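Local coordinates for periplasmic binding protein (PDB 4MO9) that probably binds an iron-siderophore or a related metal chelate in the periplasm and hands it to an ABC transporter, as TroA-like solute-binding proteins do, at residues I24-G29 with T144-Y149; I55-G60 with K354-S359; P198-Y203 with K332-E337; G210-G215 with K270-R275; L276-T281 with G362-H367. One frame throughout, in Å; residues are numbered along the deposited sequence.

Contact 1: residues I24-G29 with T144-Y149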
# COMPACT_ATOMS: atom_id res chain seq x y z
N ILE A 24 12.85 12.79 17.94
CA ILE A 24 11.80 12.04 17.28
C ILE A 24 11.61 10.70 17.98
O ILE A 24 12.59 10.04 18.36
CB ILE A 24 12.16 11.80 15.81
CG1 ILE A 24 12.24 13.14 15.08
CG2 ILE A 24 11.13 10.90 15.14
CD1 ILE A 24 13.36 13.21 14.07
N THR A 25 10.36 10.31 18.19
CA THR A 25 10.05 8.98 18.70
C THR A 25 9.56 8.14 17.54
O THR A 25 8.53 8.47 16.92
CB THR A 25 8.97 9.04 19.80
OG1 THR A 25 9.41 9.95 20.83
CG2 THR A 25 8.75 7.67 20.41
N ASP A 26 10.26 7.05 17.23
CA ASP A 26 9.84 6.25 16.08
C ASP A 26 8.77 5.23 16.46
O ASP A 26 8.34 5.18 17.63
CB ASP A 26 11.04 5.69 15.27
CG ASP A 26 11.67 4.42 15.85
OD1 ASP A 26 11.14 3.81 16.82
OD2 ASP A 26 12.72 4.00 15.31
N VAL A 27 8.30 4.45 15.49
CA VAL A 27 7.16 3.56 15.70
C VAL A 27 7.47 2.45 16.72
O VAL A 27 6.55 1.84 17.25
CB VAL A 27 6.68 2.98 14.35
CG1 VAL A 27 7.49 1.75 14.00
CG2 VAL A 27 5.19 2.64 14.38
N THR A 28 8.75 2.21 17.02
CA THR A 28 9.09 1.16 17.99
C THR A 28 9.39 1.75 19.37
O THR A 28 9.70 1.01 20.31
CB THR A 28 10.32 0.31 17.55
OG1 THR A 28 11.51 1.11 17.62
CG2 THR A 28 10.15 -0.21 16.13
N GLY A 29 9.32 3.07 19.47
CA GLY A 29 9.60 3.73 20.73
C GLY A 29 11.02 4.24 20.87
O GLY A 29 11.40 4.70 21.95
N THR A 144 18.68 6.24 12.10
CA THR A 144 17.65 5.31 11.64
C THR A 144 16.32 5.67 12.30
O THR A 144 16.27 5.92 13.52
CB THR A 144 18.02 3.86 12.04
OG1 THR A 144 19.22 3.46 11.37
CG2 THR A 144 16.88 2.90 11.71
N ILE A 145 15.25 5.73 11.51
CA ILE A 145 13.91 5.97 12.05
C ILE A 145 12.97 4.87 11.56
O ILE A 145 12.72 4.74 10.35
CB ILE A 145 13.37 7.36 11.64
CG1 ILE A 145 14.25 8.46 12.28
CG2 ILE A 145 11.94 7.54 12.08
CD1 ILE A 145 13.72 9.89 11.99
N TYR A 146 12.46 4.05 12.48
CA TYR A 146 11.56 2.95 12.05
C TYR A 146 10.13 3.43 11.87
O TYR A 146 9.64 4.24 12.66
CB TYR A 146 11.59 1.79 13.06
CG TYR A 146 12.94 1.10 13.09
CD1 TYR A 146 13.48 0.55 11.93
CD2 TYR A 146 13.68 1.02 14.26
CE1 TYR A 146 14.71 -0.07 11.94
CE2 TYR A 146 14.92 0.40 14.28
CZ TYR A 146 15.42 -0.14 13.11
OH TYR A 146 16.66 -0.76 13.12
N ILE A 147 9.46 2.95 10.82
CA ILE A 147 8.07 3.30 10.54
C ILE A 147 7.32 1.98 10.27
O ILE A 147 7.95 0.94 10.06
CB ILE A 147 7.96 4.23 9.32
CG1 ILE A 147 8.46 3.52 8.06
CG2 ILE A 147 8.75 5.54 9.55
CD1 ILE A 147 8.18 4.29 6.77
N ASP A 148 5.99 2.01 10.26
CA ASP A 148 5.27 0.75 10.11
C ASP A 148 3.86 0.97 9.61
O ASP A 148 2.91 1.09 10.40
CB ASP A 148 5.27 -0.06 11.42
CG ASP A 148 4.73 -1.48 11.24
OD1 ASP A 148 4.52 -1.93 10.08
OD2 ASP A 148 4.51 -2.18 12.25
N TYR A 149 3.71 1.02 8.29
CA TYR A 149 2.40 1.04 7.68
C TYR A 149 1.86 -0.38 7.48
O TYR A 149 0.66 -0.56 7.23
CB TYR A 149 2.47 1.77 6.34
CG TYR A 149 2.76 3.26 6.45
CD1 TYR A 149 2.01 4.07 7.30
CD2 TYR A 149 3.78 3.84 5.71
CE1 TYR A 149 2.27 5.43 7.39
CE2 TYR A 149 4.06 5.20 5.81
CZ TYR A 149 3.29 5.99 6.65
OH TYR A 149 3.55 7.34 6.73
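V27 and D26, just past the end of strand 22-25, meet Y146 on strand 143-147, the two segments running 57° apart. The CA atoms of V27 and I147 are 5.2 Å apart, and a nearly straight bond joins V27 N to Y146 O at 3.1 Å, its donor lying above the carbonyl plane. The carboxylate of D26 supplies the complementary link: Y146 N reaches OD2 at 2.8 Å, from above the carboxylate plane. With chi1 at 82°, CG of D26 sits between its own backbone N and carbonyl carbon, which holds the carboxylate over its own turn, where OD1 takes both N and OG1 of T28, the hydroxyl on its syn side. OD2 also forms a salt bridge with R30. Beside this polar core, V27 CG1 and CG2 pack against D148 CB, T28 CG2 rests 3.9 Å from Y146 CB, and I24 CD1 meets I145 CD1 at 3.9 Å. The hydroxyl of Y146 is hydrogen-bonded to E130. D26 thus illustrates how one carboxylate can serve two segments: it shapes an Asx turn within the type I beta turn of the hairpin 22-34, and that turn packs on the outermost strand, 143-147, of the parallel sheet in the N-terminal lobe.

Contact 2: residues I55-G60 with K354-S359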
# COMPACT_ATOMS: atom_id res chain seq x y z
N ILE A 55 6.83 11.27 2.34
CA ILE A 55 7.73 12.40 2.11
C ILE A 55 7.18 13.31 1.01
O ILE A 55 7.18 14.54 1.15
CB ILE A 55 9.17 11.91 1.80
CG1 ILE A 55 9.74 11.21 3.04
CG2 ILE A 55 10.06 13.07 1.38
CD1 ILE A 55 11.18 10.63 2.85
N SER A 56 6.68 12.72 -0.08
CA SER A 56 6.14 13.51 -1.18
C SER A 56 4.94 14.31 -0.69
O SER A 56 4.74 15.45 -1.09
CB SER A 56 5.72 12.61 -2.34
OG SER A 56 6.80 11.81 -2.78
N ALA A 57 4.12 13.70 0.16
CA ALA A 57 2.94 14.37 0.69
C ALA A 57 3.30 15.53 1.61
O ALA A 57 2.55 16.52 1.71
CB ALA A 57 2.05 13.36 1.41
N LEU A 58 4.44 15.42 2.28
CA LEU A 58 4.91 16.46 3.20
C LEU A 58 5.64 17.59 2.46
O LEU A 58 5.46 18.77 2.78
CB LEU A 58 5.84 15.84 4.25
CG LEU A 58 5.12 14.94 5.26
CD1 LEU A 58 6.10 14.00 5.97
CD2 LEU A 58 4.37 15.78 6.28
N MSE A 59 6.45 17.22 1.47
CA MSE A 59 7.32 18.21 0.82
C MSE A 59 6.73 18.80 -0.46
O MSE A 59 7.15 19.87 -0.91
CB MSE A 59 8.68 17.58 0.50
CG MSE A 59 9.45 17.01 1.68
SE MSE A 59 9.82 18.34 3.05
CE MSE A 59 10.67 19.73 1.94
N GLY A 60 5.77 18.10 -1.06
CA GLY A 60 5.21 18.57 -2.32
C GLY A 60 6.28 18.75 -3.38
O GLY A 60 7.09 17.84 -3.62
N LYS A 354 -4.84 17.13 -2.36
CA LYS A 354 -4.44 17.88 -1.17
C LYS A 354 -2.94 17.88 -0.87
O LYS A 354 -2.39 18.92 -0.49
CB LYS A 354 -5.18 17.39 0.08
CG LYS A 354 -6.58 17.97 0.26
CD LYS A 354 -7.31 17.34 1.45
CE LYS A 354 -6.61 17.63 2.78
NZ LYS A 354 -6.71 19.06 3.19
N PHE A 355 -2.28 16.73 -1.04
CA PHE A 355 -0.91 16.56 -0.52
C PHE A 355 0.18 16.24 -1.54
O PHE A 355 1.33 16.67 -1.37
CB PHE A 355 -0.89 15.46 0.54
CG PHE A 355 -1.85 15.69 1.67
CD1 PHE A 355 -1.73 16.82 2.47
CD2 PHE A 355 -2.85 14.77 1.95
CE1 PHE A 355 -2.61 17.03 3.52
CE2 PHE A 355 -3.73 14.98 3.01
CZ PHE A 355 -3.61 16.11 3.79
N LEU A 356 -0.16 15.49 -2.58
CA LEU A 356 0.86 14.98 -3.50
C LEU A 356 1.19 15.94 -4.64
O LEU A 356 0.32 16.63 -5.17
CB LEU A 356 0.48 13.59 -4.02
CG LEU A 356 0.52 12.48 -2.97
CD1 LEU A 356 0.01 11.14 -3.52
CD2 LEU A 356 1.92 12.31 -2.41
N PRO A 357 2.48 16.00 -5.02
CA PRO A 357 2.91 16.82 -6.15
C PRO A 357 2.68 16.12 -7.49
O PRO A 357 3.12 16.63 -8.53
CB PRO A 357 4.41 16.97 -5.90
CG PRO A 357 4.80 15.70 -5.21
CD PRO A 357 3.60 15.31 -4.36
N PHE A 358 2.02 14.97 -7.47
CA PHE A 358 1.75 14.22 -8.70
C PHE A 358 0.25 14.27 -9.00
O PHE A 358 -0.56 14.22 -8.07
CB PHE A 358 2.20 12.76 -8.54
CG PHE A 358 3.58 12.61 -7.93
CD1 PHE A 358 4.70 13.04 -8.62
CD2 PHE A 358 3.74 12.03 -6.68
CE1 PHE A 358 5.97 12.91 -8.06
CE2 PHE A 358 5.00 11.89 -6.11
CZ PHE A 358 6.12 12.33 -6.80
N SER A 359 -0.12 14.39 -10.27
CA SER A 359 -1.54 14.49 -10.62
C SER A 359 -2.25 13.15 -10.46
O SER A 359 -1.69 12.09 -10.75
CB SER A 359 -1.71 14.99 -12.06
OG SER A 359 -1.15 14.07 -12.98
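The ring of F358 meets S56 at its edge: OG lies near the ring plane, 3.8 Å from CE2, and that hydroxyl is bonded to F52 O in its own helix. On one face of the same ring P357 CG stands 3.8 Å above the centre, and F85 also stacks with F358. The F355 ring has K354 CB over the centre of one face and meets F351 edge-to-face. Its CB touches A57 CB at 3.7 Å, and L356 CD2 bridges S56 CB and A57 CB, 4.0 Å from the latter. The pyrrolidine of P357 lies against the end of helix 52-59, with CD 3.5 Å from S56 O and CG 3.5 Å from G60 O. G60, at positive phi, ends that helix. An alanine in place of P357 would probably lose the contacts of CD with S56 and of CG with G60 O, and uncover the F358 face that CG lies over. No hydrogen bond crosses between the segments; A57 CA makes a CH...O contact with F355 O at 3.5 Å. The carbonyls A57 O and F355 O, two acceptors close together, both turn to R173, which bonds the first and more weakly the second. The chemistry is therefore largely apolar contact between the end of helix 52-59 and the last turn of helix 344-355 with the chain that follows, an outside guanidinium being likely to ease the repulsion of the two carbonyls.

Contact 3: residues P198-Y203 with K332-E337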
# COMPACT_ATOMS: atom_id res chain seq x y z
N PRO A 198 -25.19 -10.35 9.56
CA PRO A 198 -24.21 -11.39 9.22
C PRO A 198 -23.08 -10.82 8.36
O PRO A 198 -23.32 -9.89 7.57
CB PRO A 198 -25.03 -12.39 8.41
CG PRO A 198 -26.44 -12.20 8.89
CD PRO A 198 -26.56 -10.72 9.15
N LYS A 199 -21.87 -11.34 8.54
CA LYS A 199 -20.73 -10.91 7.75
C LYS A 199 -20.79 -11.58 6.39
O LYS A 199 -21.08 -12.78 6.29
CB LYS A 199 -19.43 -11.26 8.46
CG LYS A 199 -19.33 -10.65 9.87
CD LYS A 199 -17.98 -10.93 10.53
CE LYS A 199 -17.88 -10.25 11.89
NZ LYS A 199 -18.17 -8.79 11.82
N PRO A 200 -20.54 -10.81 5.32
CA PRO A 200 -20.47 -11.47 4.01
C PRO A 200 -19.19 -12.28 3.90
O PRO A 200 -18.14 -11.83 4.39
CB PRO A 200 -20.46 -10.30 3.02
CG PRO A 200 -20.02 -9.13 3.79
CD PRO A 200 -20.49 -9.35 5.22
N THR A 201 -19.29 -13.45 3.29
CA THR A 201 -18.13 -14.28 3.02
C THR A 201 -17.43 -13.72 1.78
O THR A 201 -18.09 -13.29 0.83
CB THR A 201 -18.52 -15.75 2.78
OG1 THR A 201 -19.56 -15.83 1.80
CG2 THR A 201 -18.99 -16.40 4.08
N VAL A 202 -16.11 -13.70 1.80
CA VAL A 202 -15.36 -13.13 0.69
C VAL A 202 -14.17 -14.00 0.27
O VAL A 202 -13.44 -14.52 1.12
CB VAL A 202 -14.90 -11.68 1.01
CG1 VAL A 202 -14.05 -11.64 2.28
CG2 VAL A 202 -14.13 -11.08 -0.15
N TYR A 203 -14.01 -14.18 -1.04
CA TYR A 203 -12.80 -14.81 -1.57
C TYR A 203 -11.89 -13.71 -2.12
O TYR A 203 -12.32 -12.90 -2.95
CB TYR A 203 -13.12 -15.86 -2.64
CG TYR A 203 -11.88 -16.30 -3.40
CD1 TYR A 203 -10.78 -16.81 -2.72
CD2 TYR A 203 -11.81 -16.18 -4.78
CE1 TYR A 203 -9.63 -17.19 -3.39
CE2 TYR A 203 -10.66 -16.56 -5.46
CZ TYR A 203 -9.58 -17.07 -4.76
OH TYR A 203 -8.44 -17.45 -5.43
N LYS A 332 -17.32 -0.38 2.45
CA LYS A 332 -18.41 0.00 1.55
C LYS A 332 -18.81 -1.15 0.62
O LYS A 332 -19.99 -1.29 0.26
CB LYS A 332 -18.02 1.25 0.74
CG LYS A 332 -19.07 1.77 -0.24
CD LYS A 332 -18.54 3.03 -0.94
CE LYS A 332 -19.58 3.72 -1.80
NZ LYS A 332 -20.58 4.51 -1.02
N THR A 333 -17.85 -2.00 0.25
CA THR A 333 -18.15 -3.15 -0.62
C THR A 333 -18.94 -4.20 0.15
O THR A 333 -19.94 -4.75 -0.34
CB THR A 333 -16.84 -3.78 -1.16
OG1 THR A 333 -16.19 -2.85 -2.03
CG2 THR A 333 -17.12 -5.08 -1.93
N PHE A 334 -18.49 -4.47 1.38
CA PHE A 334 -19.15 -5.44 2.24
C PHE A 334 -20.50 -4.95 2.76
O PHE A 334 -21.42 -5.74 2.91
CB PHE A 334 -18.24 -5.83 3.41
CG PHE A 334 -16.89 -6.35 2.98
CD1 PHE A 334 -16.75 -7.05 1.80
CD2 PHE A 334 -15.75 -6.11 3.76
CE1 PHE A 334 -15.51 -7.52 1.39
CE2 PHE A 334 -14.51 -6.57 3.35
CZ PHE A 334 -14.39 -7.29 2.16
N TYR A 335 -20.60 -3.65 3.06
CA TYR A 335 -21.82 -3.09 3.65
C TYR A 335 -22.28 -1.80 2.95
O TYR A 335 -22.19 -0.71 3.54
CB TYR A 335 -21.60 -2.82 5.14
CG TYR A 335 -21.21 -4.05 5.94
CD1 TYR A 335 -19.88 -4.30 6.26
CD2 TYR A 335 -22.17 -4.96 6.38
CE1 TYR A 335 -19.51 -5.43 6.98
CE2 TYR A 335 -21.81 -6.09 7.11
CZ TYR A 335 -20.48 -6.32 7.41
OH TYR A 335 -20.10 -7.42 8.14
N PRO A 336 -22.77 -1.91 1.70
CA PRO A 336 -23.07 -0.78 0.82
C PRO A 336 -24.02 0.26 1.41
O PRO A 336 -23.76 1.46 1.30
CB PRO A 336 -23.72 -1.45 -0.40
CG PRO A 336 -23.14 -2.81 -0.43
CD PRO A 336 -22.95 -3.21 1.02
N GLU A 337 -25.11 -0.20 2.03
CA GLU A 337 -26.12 0.70 2.57
C GLU A 337 -25.65 1.41 3.83
O GLU A 337 -26.16 2.49 4.17
CB GLU A 337 -27.43 -0.05 2.82
CG GLU A 337 -28.02 -0.69 1.57
CD GLU A 337 -28.62 0.32 0.61
OE1 GLU A 337 -28.77 -0.01 -0.59
OE2 GLU A 337 -28.96 1.45 1.05
O HOH W 1 -21.13 -7.69 10.33
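P200 packs tightly against both F334 and Y335, where the lead-in to strand 201-206 meets the end of helix 324-334. P200 and F334 cross at about a right angle, P200 CG touching F334 CB at 3.8 Å and lying equally near F334 O. Y335, the first residue past the helix, sends its phenol back toward the same proline, with OH 3.5 Å and CZ 3.7 Å from P200 CD. Farther along the strand, V202 CG2 approaches F334 CE1 at 4.1 Å; CG1 of V202 lies between the backbone N and the carbonyl carbon, leaving CG2 anti to N. I259 of the neighbouring strand and A233 also touch F334, making this side part of the core of the C-terminal lobe. The exposed P198 and K199 form the looser, solvent side. K199 CG lies 3.7 Å from Y335 OH, while P198 comes no nearer to that oxygen than 4.1 Å, through its carbonyl O. The example shows a helix end seated on a strand entrance by van der Waals contacts, without a direct hydrogen bond between the segments, while the buried tyrosine's hydroxyl, next to the exposed K199, bonds to G232 O in a third piece of chain.

Contact 4: residues G210-G215 with K270-R275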
# COMPACT_ATOMS: atom_id res chain seq x y z
N GLY A 210 -3.56 -13.86 -13.92
CA GLY A 210 -4.67 -13.93 -14.86
C GLY A 210 -5.62 -15.07 -14.55
O GLY A 210 -5.40 -15.82 -13.59
N PRO A 211 -6.69 -15.20 -15.35
CA PRO A 211 -7.72 -16.23 -15.12
C PRO A 211 -7.17 -17.67 -15.12
O PRO A 211 -7.69 -18.52 -14.40
CB PRO A 211 -8.68 -16.04 -16.30
CG PRO A 211 -8.49 -14.60 -16.71
CD PRO A 211 -7.02 -14.35 -16.51
N GLU A 212 -6.13 -17.94 -15.91
CA GLU A 212 -5.68 -19.31 -16.13
C GLU A 212 -4.83 -19.92 -14.99
O GLU A 212 -4.61 -21.13 -14.96
CB GLU A 212 -4.96 -19.43 -17.49
CG GLU A 212 -3.61 -18.72 -17.59
CD GLU A 212 -3.71 -17.21 -17.79
OE1 GLU A 212 -4.84 -16.67 -17.81
OE2 GLU A 212 -2.65 -16.56 -17.92
N GLU A 213 -4.37 -19.08 -14.06
CA GLU A 213 -3.59 -19.55 -12.92
C GLU A 213 -3.96 -18.76 -11.67
O GLU A 213 -3.96 -17.52 -11.69
CB GLU A 213 -2.09 -19.41 -13.20
CG GLU A 213 -1.19 -19.95 -12.09
CD GLU A 213 0.29 -19.65 -12.34
OE1 GLU A 213 0.60 -18.89 -13.28
OE2 GLU A 213 1.14 -20.18 -11.58
N PHE A 214 -4.28 -19.44 -10.57
CA PHE A 214 -4.68 -18.74 -9.35
C PHE A 214 -3.52 -17.97 -8.74
O PHE A 214 -2.41 -18.48 -8.62
CB PHE A 214 -5.27 -19.70 -8.32
CG PHE A 214 -6.72 -20.02 -8.54
CD1 PHE A 214 -7.20 -20.30 -9.81
CD2 PHE A 214 -7.61 -20.04 -7.47
CE1 PHE A 214 -8.54 -20.60 -10.02
CE2 PHE A 214 -8.95 -20.34 -7.67
CZ PHE A 214 -9.42 -20.62 -8.94
N GLY A 215 -3.78 -16.72 -8.36
CA GLY A 215 -2.80 -15.95 -7.64
C GLY A 215 -2.91 -16.28 -6.16
O GLY A 215 -3.68 -17.17 -5.78
N LYS A 270 2.47 -10.01 -17.56
CA LYS A 270 1.34 -10.91 -17.45
C LYS A 270 0.15 -10.27 -18.17
O LYS A 270 -0.64 -9.58 -17.54
CB LYS A 270 1.00 -11.12 -15.97
CG LYS A 270 2.14 -11.70 -15.12
CD LYS A 270 2.57 -13.07 -15.66
CE LYS A 270 2.52 -14.13 -14.58
NZ LYS A 270 2.32 -15.49 -15.16
N PRO A 271 0.02 -10.50 -19.49
CA PRO A 271 -0.98 -9.72 -20.25
C PRO A 271 -2.44 -9.98 -19.85
O PRO A 271 -3.28 -9.10 -20.09
CB PRO A 271 -0.72 -10.11 -21.71
CG PRO A 271 0.05 -11.38 -21.66
CD PRO A 271 0.85 -11.33 -20.38
N THR A 272 -2.74 -11.12 -19.24
CA THR A 272 -4.10 -11.36 -18.76
C THR A 272 -4.29 -11.02 -17.28
O THR A 272 -5.35 -11.28 -16.72
CB THR A 272 -4.51 -12.82 -18.93
OG1 THR A 272 -3.63 -13.65 -18.16
CG2 THR A 272 -4.47 -13.21 -20.40
N SER A 273 -3.26 -10.45 -16.64
CA SER A 273 -3.39 -10.08 -15.23
C SER A 273 -4.41 -8.95 -15.08
O SER A 273 -4.62 -8.15 -16.01
CB SER A 273 -2.04 -9.70 -14.62
OG SER A 273 -1.46 -8.56 -15.24
N MSE A 274 -5.08 -8.89 -13.93
CA MSE A 274 -5.97 -7.77 -13.65
C MSE A 274 -5.17 -6.48 -13.62
O MSE A 274 -4.20 -6.36 -12.87
CB MSE A 274 -6.66 -7.96 -12.31
CG MSE A 274 -7.61 -6.84 -11.96
SE MSE A 274 -9.00 -6.69 -13.32
CE MSE A 274 -9.59 -4.90 -12.76
N ARG A 275 -5.59 -5.51 -14.44
CA ARG A 275 -4.87 -4.24 -14.59
C ARG A 275 -5.57 -3.07 -13.89
O ARG A 275 -6.73 -2.76 -14.18
CB ARG A 275 -4.67 -3.91 -16.08
CG ARG A 275 -4.01 -2.56 -16.35
CD ARG A 275 -2.54 -2.52 -15.89
NE ARG A 275 -1.68 -3.34 -16.75
CZ ARG A 275 -1.11 -2.90 -17.86
NH1 ARG A 275 -1.29 -1.64 -18.25
NH2 ARG A 275 -0.35 -3.71 -18.60
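P211 lays its ring carbon CD against T272, 3.8 Å from CB and 3.5 Å from the carbonyl O, as two type I beta turns come together. Beside it the carboxylate of E212 reaches the same threonine: T272 OG1 donates to E212 OE2 at 3.1 Å, OE2 accepting through its syn lone pair. The chain of E212 doubles back to get there, with chi1 at 69° placing CG between the backbone N and the carbonyl carbon and a further bend at chi2. Between the turns the backbones nearly touch, G210 CA lying 3.3 Å from T272 O in a CH...O contact. A side chain on G210 would run into T272 OG1, and phi there is positive, two reasons for glycine at this place. On the second turn, K270 O accepts from both N and OG of S273, the hydroxyl at 2.6 Å in the carbonyl plane. K270 NZ stays 4.2 Å from E213 OE1, beyond a salt bridge. R296 hydrogen-bonds the carbonyls of G210 and P211. Two loops of the C-terminal lobe are thus joined by one side-chain hydrogen bond and close backbone contact, while the lysine would probably add a mild attraction for the two nearby glutamates.

Contact 5: residues L276-T281 with G362-H367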
# COMPACT_ATOMS: atom_id res chain seq x y z
N LEU A 276 -4.84 -2.45 -12.97
CA LEU A 276 -5.27 -1.21 -12.31
C LEU A 276 -4.06 -0.29 -12.23
O LEU A 276 -2.93 -0.73 -12.50
CB LEU A 276 -5.81 -1.50 -10.91
CG LEU A 276 -7.15 -2.26 -10.86
CD1 LEU A 276 -7.57 -2.48 -9.40
CD2 LEU A 276 -8.21 -1.48 -11.61
N GLY A 277 -4.29 0.98 -11.86
CA GLY A 277 -3.20 1.94 -11.71
C GLY A 277 -3.22 3.03 -12.78
O GLY A 277 -4.27 3.30 -13.38
N PHE A 278 -2.06 3.64 -13.04
CA PHE A 278 -1.98 4.75 -13.99
C PHE A 278 -2.11 4.33 -15.44
O PHE A 278 -2.47 5.15 -16.29
CB PHE A 278 -0.67 5.52 -13.79
CG PHE A 278 -0.61 6.28 -12.49
CD1 PHE A 278 -1.29 7.49 -12.36
CD2 PHE A 278 0.10 5.78 -11.41
CE1 PHE A 278 -1.26 8.20 -11.16
CE2 PHE A 278 0.14 6.48 -10.21
CZ PHE A 278 -0.54 7.69 -10.08
N GLU A 279 -1.80 3.07 -15.72
CA GLU A 279 -1.92 2.54 -17.08
C GLU A 279 -3.08 1.59 -17.15
O GLU A 279 -2.90 0.38 -17.31
CB GLU A 279 -0.65 1.81 -17.50
CG GLU A 279 0.59 2.60 -17.26
CD GLU A 279 1.44 2.75 -18.49
OE1 GLU A 279 1.16 2.05 -19.50
OE2 GLU A 279 2.38 3.57 -18.45
N ALA A 280 -4.28 2.13 -17.02
CA ALA A 280 -5.49 1.33 -16.93
C ALA A 280 -6.62 2.16 -17.49
O ALA A 280 -6.66 3.38 -17.29
CB ALA A 280 -5.77 0.97 -15.48
N THR A 281 -7.53 1.51 -18.20
CA THR A 281 -8.75 2.18 -18.65
C THR A 281 -9.96 1.41 -18.14
O THR A 281 -9.85 0.21 -17.84
CB THR A 281 -8.82 2.27 -20.18
OG1 THR A 281 -9.08 0.96 -20.71
CG2 THR A 281 -7.51 2.81 -20.74
N GLY A 362 -5.91 7.49 -13.64
CA GLY A 362 -5.90 6.03 -13.65
C GLY A 362 -7.11 5.42 -12.97
O GLY A 362 -8.05 6.14 -12.62
N ILE A 363 -7.09 4.10 -12.77
CA ILE A 363 -8.22 3.35 -12.23
C ILE A 363 -7.74 2.49 -11.06
O ILE A 363 -6.79 1.72 -11.22
CB ILE A 363 -8.84 2.43 -13.30
CG1 ILE A 363 -9.14 3.21 -14.59
CG2 ILE A 363 -10.08 1.71 -12.76
CD1 ILE A 363 -10.37 4.08 -14.52
N TRP A 364 -8.41 2.59 -9.91
CA TRP A 364 -7.88 2.03 -8.67
C TRP A 364 -8.86 1.09 -7.99
O TRP A 364 -8.48 0.31 -7.11
CB TRP A 364 -7.46 3.17 -7.73
CG TRP A 364 -6.47 4.06 -8.39
CD1 TRP A 364 -6.74 5.14 -9.19
CD2 TRP A 364 -5.05 3.91 -8.37
NE1 TRP A 364 -5.55 5.68 -9.65
CE2 TRP A 364 -4.50 4.94 -9.17
CE3 TRP A 364 -4.18 3.00 -7.76
CZ2 TRP A 364 -3.12 5.09 -9.35
CZ3 TRP A 364 -2.81 3.15 -7.95
CH2 TRP A 364 -2.29 4.19 -8.74
N PHE A 365 -10.12 1.18 -8.41
CA PHE A 365 -11.19 0.36 -7.85
C PHE A 365 -12.13 -0.01 -8.97
O PHE A 365 -12.21 0.70 -9.98
CB PHE A 365 -11.96 1.13 -6.77
CG PHE A 365 -11.10 1.57 -5.61
CD1 PHE A 365 -10.62 0.63 -4.69
CD2 PHE A 365 -10.78 2.91 -5.43
CE1 PHE A 365 -9.84 1.03 -3.61
CE2 PHE A 365 -10.00 3.31 -4.35
CZ PHE A 365 -9.53 2.37 -3.44
N MSE A 366 -12.85 -1.12 -8.81
CA MSE A 366 -13.66 -1.60 -9.93
C MSE A 366 -14.73 -2.56 -9.48
O MSE A 366 -14.49 -3.44 -8.65
CB MSE A 366 -12.77 -2.27 -10.97
CG MSE A 366 -13.50 -3.24 -11.85
SE MSE A 366 -13.26 -2.76 -13.69
CE MSE A 366 -14.10 -0.99 -13.59
N HIS A 367 -15.92 -2.38 -10.04
CA HIS A 367 -17.03 -3.27 -9.82
C HIS A 367 -17.40 -3.83 -11.18
O HIS A 367 -17.70 -3.08 -12.11
CB HIS A 367 -18.20 -2.50 -9.22
CG HIS A 367 -19.38 -3.35 -8.88
ND1 HIS A 367 -19.26 -4.68 -8.57
CD2 HIS A 367 -20.70 -3.06 -8.82
CE1 HIS A 367 -20.46 -5.18 -8.32
NE2 HIS A 367 -21.35 -4.22 -8.46
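G277 N gives the shortest polar bond here, 2.7 Å to I363 O and almost straight at 174°. Its return partner, I363 N to G277 O at 3.0 Å, completes a single antiparallel bridge, a hydrogen-bonded pair. Two glycines serve it for different reasons: a CB on G362 would strike G277 O, whereas at the backbone angles of G277 a CB would jam against the preceding carbonyl. G277 CA lies over the six-membered ring of W364, 3.8 Å from its centroid, as a CH-pi contact. The same indole turns its edge to the face of F278 in a T-shaped pair, planes at 86° and centroids 5.1 Å apart. Although CB of F278 points away from the partner segment, its CE2 comes within 3.6 Å of W364 CZ2. H84 stacks with F278, and W364 NE1 bonds to S361 O. An alanine in place of F278 would probably leave the CZ2/CH2 edge of W364 without the ring it meets and H84 without its stacking partner. L276 CD2 meets I363 CG2 at 3.9 Å, the side chains crossing at about a right angle, and A280 CB rests 4.0 Å from I363 CB. N and O of G277 are thus both paired with I363, with aromatic and aliphatic side chains packed beside them; the ties of F278 to H84 and D80, on helix 79-88, are consistent with a link between the lobes of the solute-binding fold.

In the fold
From the N terminus, the first hairpin turn waits until strand 143-147 to close contact 1. Helix 52-59 lies within that interval but finds its partner at the end region of helix 344-355 and the chain after it, so contact 2 crosses contact 1 and brings the C-terminal region back to the N-terminal lobe. Contacts 3 and 4 fall within its span. Contact 3 joins the start of strand 201-206 to helix 324-334; within it, contact 4 joins the loops after strands 201-206 and 259-263, and Y203 touches F214. Contact 5 crosses contacts 2 and 3, tying the loop before helix 282-295 to the last strand's approach. It packs against contact 4 through A280 and contact 2 through F278.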